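Local structure of aminopeptidase N (Francisella tularensis subsp. tularensis, 5DLL) at residues T31-E36 against Y197-V202; M499-P504 against Y523-I528; A584-E589 against N641-K646. The protein is a zinc-dependent M1-family aminopeptidase that releases N-terminal amino acids from peptides, and probably degrades intracellular peptides left by protein breakdown. All blocks are in the same frame, centred on the assembly; numbering follows the deposited sequence.

Contact 1 (T31-E36 against Y197-V202)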
# COMPACT_ATOMS: atom_id res chain seq x y z
N THR A 31 3.73 -25.47 -20.85
CA THR A 31 3.57 -24.44 -21.86
C THR A 31 4.95 -24.11 -22.44
O THR A 31 5.83 -23.65 -21.71
CB THR A 31 2.95 -23.18 -21.24
OG1 THR A 31 1.68 -23.51 -20.66
CG2 THR A 31 2.77 -22.08 -22.29
N HIS A 32 5.14 -24.38 -23.73
CA HIS A 32 6.40 -24.09 -24.40
C HIS A 32 6.19 -22.99 -25.42
O HIS A 32 5.47 -23.19 -26.40
CB HIS A 32 6.95 -25.34 -25.08
CG HIS A 32 7.32 -26.43 -24.13
ND1 HIS A 32 6.39 -27.09 -23.36
CD2 HIS A 32 8.52 -26.98 -23.82
CE1 HIS A 32 7.00 -28.00 -22.62
NE2 HIS A 32 8.29 -27.95 -22.88
N LEU A 33 6.83 -21.85 -25.20
CA LEU A 33 6.68 -20.69 -26.07
C LEU A 33 7.99 -20.38 -26.80
O LEU A 33 9.07 -20.63 -26.28
CB LEU A 33 6.25 -19.46 -25.27
CG LEU A 33 5.11 -19.64 -24.26
CD1 LEU A 33 4.78 -18.32 -23.59
CD2 LEU A 33 3.88 -20.25 -24.91
N ILE A 34 7.86 -19.85 -28.01
CA ILE A 34 8.98 -19.29 -28.77
C ILE A 34 8.57 -17.89 -29.23
O ILE A 34 7.52 -17.72 -29.86
CB ILE A 34 9.35 -20.14 -30.00
CG1 ILE A 34 9.71 -21.57 -29.59
CG2 ILE A 34 10.50 -19.50 -30.77
CD1 ILE A 34 9.69 -22.58 -30.72
N PHE A 35 9.38 -16.90 -28.88
CA PHE A 35 9.15 -15.51 -29.29
C PHE A 35 10.19 -15.08 -30.32
O PHE A 35 11.40 -15.07 -30.02
CB PHE A 35 9.22 -14.57 -28.08
CG PHE A 35 8.04 -14.69 -27.15
CD1 PHE A 35 7.99 -15.71 -26.20
CD2 PHE A 35 7.00 -13.77 -27.19
CE1 PHE A 35 6.91 -15.82 -25.33
CE2 PHE A 35 5.93 -13.87 -26.33
CZ PHE A 35 5.88 -14.90 -25.40
N GLU A 36 9.73 -14.74 -31.52
CA GLU A 36 10.57 -14.15 -32.54
C GLU A 36 10.28 -12.66 -32.58
O GLU A 36 9.38 -12.21 -33.30
CB GLU A 36 10.30 -14.80 -33.90
CG GLU A 36 10.45 -16.30 -33.85
CD GLU A 36 10.42 -16.93 -35.23
OE1 GLU A 36 9.64 -17.88 -35.42
OE2 GLU A 36 11.18 -16.48 -36.11
N TYR A 197 -0.75 -15.03 -15.47
CA TYR A 197 -0.68 -13.61 -15.09
C TYR A 197 0.68 -13.24 -14.49
O TYR A 197 1.03 -12.05 -14.41
CB TYR A 197 -1.83 -13.22 -14.15
CG TYR A 197 -1.66 -13.62 -12.69
CD1 TYR A 197 -0.93 -12.82 -11.81
CD2 TYR A 197 -2.25 -14.77 -12.18
CE1 TYR A 197 -0.77 -13.16 -10.48
CE2 TYR A 197 -2.11 -15.12 -10.84
CZ TYR A 197 -1.36 -14.32 -9.99
OH TYR A 197 -1.20 -14.66 -8.67
N LEU A 198 1.45 -14.25 -14.09
CA LEU A 198 2.81 -14.08 -13.60
C LEU A 198 3.87 -14.29 -14.67
O LEU A 198 5.07 -14.27 -14.37
CB LEU A 198 3.09 -15.06 -12.46
CG LEU A 198 2.16 -14.90 -11.27
CD1 LEU A 198 2.31 -16.11 -10.38
CD2 LEU A 198 2.47 -13.61 -10.52
N PHE A 199 3.45 -14.51 -15.91
CA PHE A 199 4.40 -14.63 -17.00
C PHE A 199 4.94 -13.24 -17.33
O PHE A 199 4.18 -12.25 -17.32
CB PHE A 199 3.76 -15.26 -18.25
CG PHE A 199 4.61 -15.12 -19.47
CD1 PHE A 199 4.52 -13.99 -20.27
CD2 PHE A 199 5.54 -16.09 -19.79
CE1 PHE A 199 5.33 -13.84 -21.38
CE2 PHE A 199 6.35 -15.95 -20.90
CZ PHE A 199 6.25 -14.83 -21.70
N ALA A 200 6.24 -13.16 -17.60
CA ALA A 200 6.86 -11.92 -18.06
C ALA A 200 7.97 -12.15 -19.08
O ALA A 200 8.65 -13.19 -19.06
CB ALA A 200 7.39 -11.12 -16.88
N LEU A 201 8.14 -11.16 -19.95
CA LEU A 201 9.23 -11.14 -20.92
C LEU A 201 9.76 -9.71 -21.01
O LEU A 201 8.99 -8.76 -20.99
CB LEU A 201 8.73 -11.59 -22.29
CG LEU A 201 9.73 -11.51 -23.47
CD1 LEU A 201 9.49 -12.64 -24.47
CD2 LEU A 201 9.70 -10.16 -24.17
N VAL A 202 11.09 -9.58 -21.09
CA VAL A 202 11.73 -8.28 -21.32
C VAL A 202 12.91 -8.43 -22.27
O VAL A 202 13.71 -9.35 -22.13
CB VAL A 202 12.24 -7.66 -20.00
CG1 VAL A 202 13.02 -6.38 -20.28
CG2 VAL A 202 11.09 -7.42 -19.03
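F35, on the strand 26-36, and L201, in a segment that runs from a 3-10 segment (197-198) toward the strand 201-204, have their CA atoms 9.4 Å apart, a spacing at which side chains rather than backbones must make the join. L33 and F35, two residues apart on one strand, both turn toward the other segment, and F199 and L201 reply from the opposite direction. L201 makes a CH-pi contact: its CD1 lies over one face of the F35 ring, displaced toward the rim, 3.8 Å from the centroid and 15° off the ring normal, and comes within 3.7 Å of F35 CG. CG of L201 stands anti to the backbone N (chi1 175°), which carries the methyl out across the gap. The rings of F35 and F199 run nearly parallel, their planes 15° apart, but are displaced, with centroids 5.9 Å apart; F35 CZ meets F199 CZ at 3.7 Å. Beside them L33 CD1 touches F199 CE2 at 3.9 Å. Around this cluster, V44 and A46 of the strand 42-52 reach F35 and L33, F137 sets its ring edge-to-face with F199, and L201 rests on I157. The four residues are buried and meet through carbon atoms alone, so the strand 26-36 packs here on the chain leading through F199 into the strand 201-204 by hydrophobic contact, with dispersion between the aromatic and aliphatic groups.

Contact 2 (M499-P504 against Y523-I528)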
# COMPACT_ATOMS: atom_id res chain seq x y z
N MET A 499 -5.40 -7.59 25.41
CA MET A 499 -5.69 -6.72 26.55
C MET A 499 -4.80 -6.95 27.77
O MET A 499 -4.01 -7.89 27.83
CB MET A 499 -7.17 -6.85 26.93
CG MET A 499 -7.65 -8.28 27.19
SD MET A 499 -7.40 -8.86 28.88
CE MET A 499 -8.63 -7.89 29.76
N GLY A 500 -4.95 -6.04 28.73
CA GLY A 500 -4.29 -6.14 30.03
C GLY A 500 -5.02 -5.26 31.02
O GLY A 500 -5.90 -4.48 30.65
N LEU A 501 -4.68 -5.40 32.30
CA LEU A 501 -5.22 -4.53 33.34
C LEU A 501 -4.08 -3.77 34.00
O LEU A 501 -2.99 -4.30 34.16
CB LEU A 501 -5.99 -5.34 34.39
CG LEU A 501 -7.24 -6.08 33.90
CD1 LEU A 501 -7.86 -6.87 35.03
CD2 LEU A 501 -8.25 -5.11 33.30
N ILE A 502 -4.35 -2.52 34.36
CA ILE A 502 -3.36 -1.68 35.02
C ILE A 502 -3.96 -1.18 36.34
O ILE A 502 -4.92 -0.42 36.35
CB ILE A 502 -2.96 -0.48 34.13
CG1 ILE A 502 -2.78 -0.92 32.67
CG2 ILE A 502 -1.68 0.17 34.64
CD1 ILE A 502 -2.45 0.22 31.73
N ASN A 503 -3.39 -1.63 37.46
CA ASN A 503 -3.82 -1.18 38.79
C ASN A 503 -3.22 0.21 39.11
O ASN A 503 -2.37 0.70 38.36
CB ASN A 503 -3.48 -2.23 39.86
CG ASN A 503 -1.99 -2.50 39.99
OD1 ASN A 503 -1.17 -1.94 39.27
ND2 ASN A 503 -1.64 -3.37 40.94
N PRO A 504 -3.66 0.85 40.22
CA PRO A 504 -3.17 2.20 40.53
C PRO A 504 -1.65 2.30 40.74
O PRO A 504 -1.08 3.39 40.63
CB PRO A 504 -3.91 2.56 41.82
CG PRO A 504 -5.12 1.68 41.83
CD PRO A 504 -4.65 0.40 41.21
N TYR A 523 -16.91 -11.06 30.84
CA TYR A 523 -15.67 -11.73 31.24
C TYR A 523 -15.30 -11.35 32.67
O TYR A 523 -15.18 -10.17 32.99
CB TYR A 523 -14.53 -11.36 30.28
CG TYR A 523 -14.89 -11.56 28.83
CD1 TYR A 523 -15.51 -10.55 28.11
CD2 TYR A 523 -14.62 -12.77 28.19
CE1 TYR A 523 -15.86 -10.74 26.78
CE2 TYR A 523 -14.97 -12.96 26.86
CZ TYR A 523 -15.59 -11.94 26.17
OH TYR A 523 -15.94 -12.11 24.85
N THR A 524 -15.12 -12.36 33.51
CA THR A 524 -14.85 -12.14 34.93
C THR A 524 -13.37 -12.37 35.29
O THR A 524 -12.76 -13.37 34.87
CB THR A 524 -15.76 -13.01 35.83
OG1 THR A 524 -15.65 -12.58 37.19
CG2 THR A 524 -15.41 -14.50 35.75
N PHE A 525 -12.81 -11.43 36.05
CA PHE A 525 -11.43 -11.52 36.53
C PHE A 525 -11.41 -11.47 38.05
O PHE A 525 -11.68 -10.43 38.64
CB PHE A 525 -10.59 -10.36 35.96
CG PHE A 525 -10.44 -10.41 34.47
CD1 PHE A 525 -9.51 -11.25 33.88
CD2 PHE A 525 -11.23 -9.61 33.65
CE1 PHE A 525 -9.36 -11.30 32.50
CE2 PHE A 525 -11.09 -9.65 32.27
CZ PHE A 525 -10.15 -10.49 31.70
N GLU A 526 -11.08 -12.59 38.67
CA GLU A 526 -11.04 -12.69 40.13
C GLU A 526 -9.69 -12.26 40.69
O GLU A 526 -8.71 -12.12 39.95
CB GLU A 526 -11.37 -14.12 40.57
CG GLU A 526 -12.77 -14.57 40.18
CD GLU A 526 -12.90 -16.08 40.10
OE1 GLU A 526 -12.32 -16.78 40.95
OE2 GLU A 526 -13.60 -16.56 39.18
N ASN A 527 -9.65 -12.04 42.00
CA ASN A 527 -8.43 -11.68 42.72
C ASN A 527 -7.80 -10.37 42.25
O ASN A 527 -6.57 -10.27 42.11
CB ASN A 527 -7.40 -12.81 42.66
CG ASN A 527 -7.99 -14.15 43.05
OD1 ASN A 527 -8.73 -14.76 42.28
ND2 ASN A 527 -7.67 -14.61 44.25
N ILE A 528 -8.64 -9.37 42.01
CA ILE A 528 -8.19 -8.04 41.61
C ILE A 528 -8.34 -7.09 42.79
O ILE A 528 -9.44 -6.63 43.10
CB ILE A 528 -8.97 -7.53 40.38
CG1 ILE A 528 -8.86 -8.52 39.21
CG2 ILE A 528 -8.49 -6.14 39.97
CD1 ILE A 528 -7.44 -8.91 38.85
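M499 opens the contact by sending its methyl to the ring of F525: CE lies 3.6 Å from F525 CZ and 3.9 Å from F525 CE2, so it touches the far end of the phenyl group. The side chain is bent throughout, with CG flanked by both the backbone N and C (chi1 53°) and further bends at chi2 and chi3 that swing CE round onto the ring. The sulfur follows obliquely, SD standing 5.3 Å from the centroid of the F525 ring and 57° off its normal, a Met-aromatic contact. Next comes G500, which takes its place in the strand through a backbone hydrogen bond to S535. L501 faces the other segment again, and its CD1 makes looser contacts, 4.4 Å from F525 CG at the root of the ring and also 4.4 Å from I528 CD1. M499 and L501, alternate residues of the strand, thus both face the other sheet, as is usual in a beta sandwich. In the Ig-like domain the strand 495-502 is the middle one of a three-stranded sheet, the strand 520-525 borders a four-stranded one, and M499, L501, F525 and I528 fill part of the layer between them. I502 packs instead on H557 and Y561 of the helix 552-561. Past the strand's end, N503 accepts a hydrogen bond from G506 N through its OD1, while its backbone O is bonded to H557 NE2.

Contact 3 (A584-E589 against N641-K646)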
# COMPACT_ATOMS: atom_id res chain seq x y z
N ALA A 584 -10.57 23.65 24.82
CA ALA A 584 -10.11 23.67 26.21
C ALA A 584 -8.65 24.09 26.32
O ALA A 584 -7.86 23.89 25.39
CB ALA A 584 -10.31 22.30 26.84
N ASP A 585 -8.30 24.67 27.46
CA ASP A 585 -6.91 24.96 27.80
C ASP A 585 -6.21 23.67 28.19
O ASP A 585 -6.86 22.64 28.40
CB ASP A 585 -6.82 25.99 28.94
CG ASP A 585 -7.17 27.40 28.49
OD1 ASP A 585 -6.94 27.75 27.32
OD2 ASP A 585 -7.68 28.17 29.34
N LEU A 586 -4.89 23.74 28.31
CA LEU A 586 -4.07 22.55 28.52
C LEU A 586 -3.98 22.18 30.00
O LEU A 586 -3.60 23.00 30.84
CB LEU A 586 -2.68 22.78 27.93
CG LEU A 586 -1.90 21.56 27.44
CD1 LEU A 586 -2.70 20.76 26.42
CD2 LEU A 586 -0.57 22.02 26.86
N ASN A 587 -4.34 20.94 30.31
CA ASN A 587 -4.35 20.44 31.69
C ASN A 587 -2.94 20.36 32.29
O ASN A 587 -1.96 20.19 31.57
CB ASN A 587 -5.03 19.06 31.70
CG ASN A 587 -5.46 18.62 33.09
OD1 ASN A 587 -4.92 19.06 34.10
ND2 ASN A 587 -6.44 17.72 33.14
N ASP A 588 -2.85 20.48 33.61
CA ASP A 588 -1.57 20.43 34.31
C ASP A 588 -1.01 18.99 34.37
O ASP A 588 0.17 18.77 34.13
CB ASP A 588 -1.72 21.00 35.73
CG ASP A 588 -0.52 21.84 36.17
OD1 ASP A 588 0.34 22.17 35.32
OD2 ASP A 588 -0.45 22.19 37.37
N GLU A 589 -1.89 18.03 34.67
CA GLU A 589 -1.51 16.62 34.71
C GLU A 589 -1.20 16.10 33.31
O GLU A 589 -0.43 15.15 33.15
CB GLU A 589 -2.61 15.77 35.35
CG GLU A 589 -2.75 15.96 36.86
CD GLU A 589 -3.48 17.23 37.24
OE1 GLU A 589 -4.60 17.45 36.73
OE2 GLU A 589 -2.95 18.02 38.06
N ASN A 641 0.75 25.89 20.53
CA ASN A 641 1.49 27.06 21.03
C ASN A 641 1.80 26.96 22.53
O ASN A 641 2.87 27.38 22.97
CB ASN A 641 0.72 28.35 20.75
CG ASN A 641 1.26 29.53 21.54
OD1 ASN A 641 0.67 29.94 22.55
ND2 ASN A 641 2.40 30.06 21.11
N GLN A 642 0.86 26.43 23.32
CA GLN A 642 1.07 26.26 24.75
C GLN A 642 2.21 25.28 25.05
O GLN A 642 3.15 25.61 25.77
CB GLN A 642 -0.22 25.82 25.46
CG GLN A 642 -1.22 26.95 25.63
CD GLN A 642 -2.39 26.59 26.53
OE1 GLN A 642 -2.24 25.82 27.48
NE2 GLN A 642 -3.56 27.15 26.25
N LEU A 643 2.14 24.09 24.46
CA LEU A 643 3.19 23.07 24.63
C LEU A 643 4.56 23.61 24.21
O LEU A 643 5.56 23.35 24.88
CB LEU A 643 2.87 21.84 23.79
CG LEU A 643 1.65 21.02 24.19
CD1 LEU A 643 1.21 20.13 23.04
CD2 LEU A 643 1.95 20.20 25.44
N ALA A 644 4.58 24.33 23.10
CA ALA A 644 5.80 24.97 22.60
C ALA A 644 6.45 25.88 23.63
O ALA A 644 7.67 25.87 23.78
CB ALA A 644 5.49 25.76 21.34
N ASP A 645 5.62 26.67 24.32
CA ASP A 645 6.09 27.70 25.26
C ASP A 645 6.39 27.16 26.66
O ASP A 645 7.43 27.48 27.25
CB ASP A 645 5.06 28.83 25.37
CG ASP A 645 5.12 29.80 24.20
OD1 ASP A 645 6.18 29.92 23.55
OD2 ASP A 645 4.10 30.47 23.94
N LYS A 646 5.48 26.36 27.20
CA LYS A 646 5.66 25.80 28.54
C LYS A 646 6.84 24.82 28.58
O LYS A 646 7.68 24.91 29.47
CB LYS A 646 4.39 25.10 29.03
CG LYS A 646 3.17 26.01 29.11
CD LYS A 646 2.18 25.54 30.15
CE LYS A 646 0.78 26.08 29.88
NZ LYS A 646 0.76 27.54 29.61
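L586 packs against Q642 and L643 of the helix 629-646, and L586 and Q642 supply most of the 207 Å² buried between the segments. L586 holds CG roughly anti to its backbone N (chi1 -152°), which directs the isobutyl group at the helix; there it crosses L643 at about a right angle, an apolar contact with L586 CD2 3.4 Å from L643 CD2. The extended chain of Q642 lies against L586, its OE1 beside L586 CB, and L586 N donates to that oxygen a weak hydrogen bond of 3.5 Å at 143°. The other arm of the amide belongs to the loose side: Q642 NE2 approaches D585 OD1 at 3.6 Å without bonding, the carboxylate and amide planes 53° apart, where D585 is exposed to solvent. Beyond L586 the loop turns into the helix 588-598, with N587 as N-cap; its OD1 accepts from E589 N at 3.3 Å, the donor lying above the carbonyl plane, and its ND2 is bonded to E552 OE2. The contact joins the entry of one helix to the last turns of another within the C-terminal helical domain; L591 and F594 of the helix 588-598 and I614 also pack on L643, and L591 touches L586 as well.

In all three contacts side chains, not backbone pairing, join separate elements of an M1 aminopeptidase: a strand and a loop-to-strand segment in contact 1, two sheets of an Ig-like sandwich in contact 2, and a loop and a helix in contact 3, which adds a glutamine and a weak hydrogen bond. Contact 1 lies on the opposite side of the chain's centre from the others, its centre 61 Å from that of contact 2 and 64 Å from that of contact 3. Contacts 2 and 3 are nearer neighbours, with centres 33 Å and nearest atoms about 13 Å apart. All three lie away from the zinc bound by H309, H313 and E332; the L33 side chain of contact 1 is about 6 Å from the sodium ion bound at V44, T106 and T141.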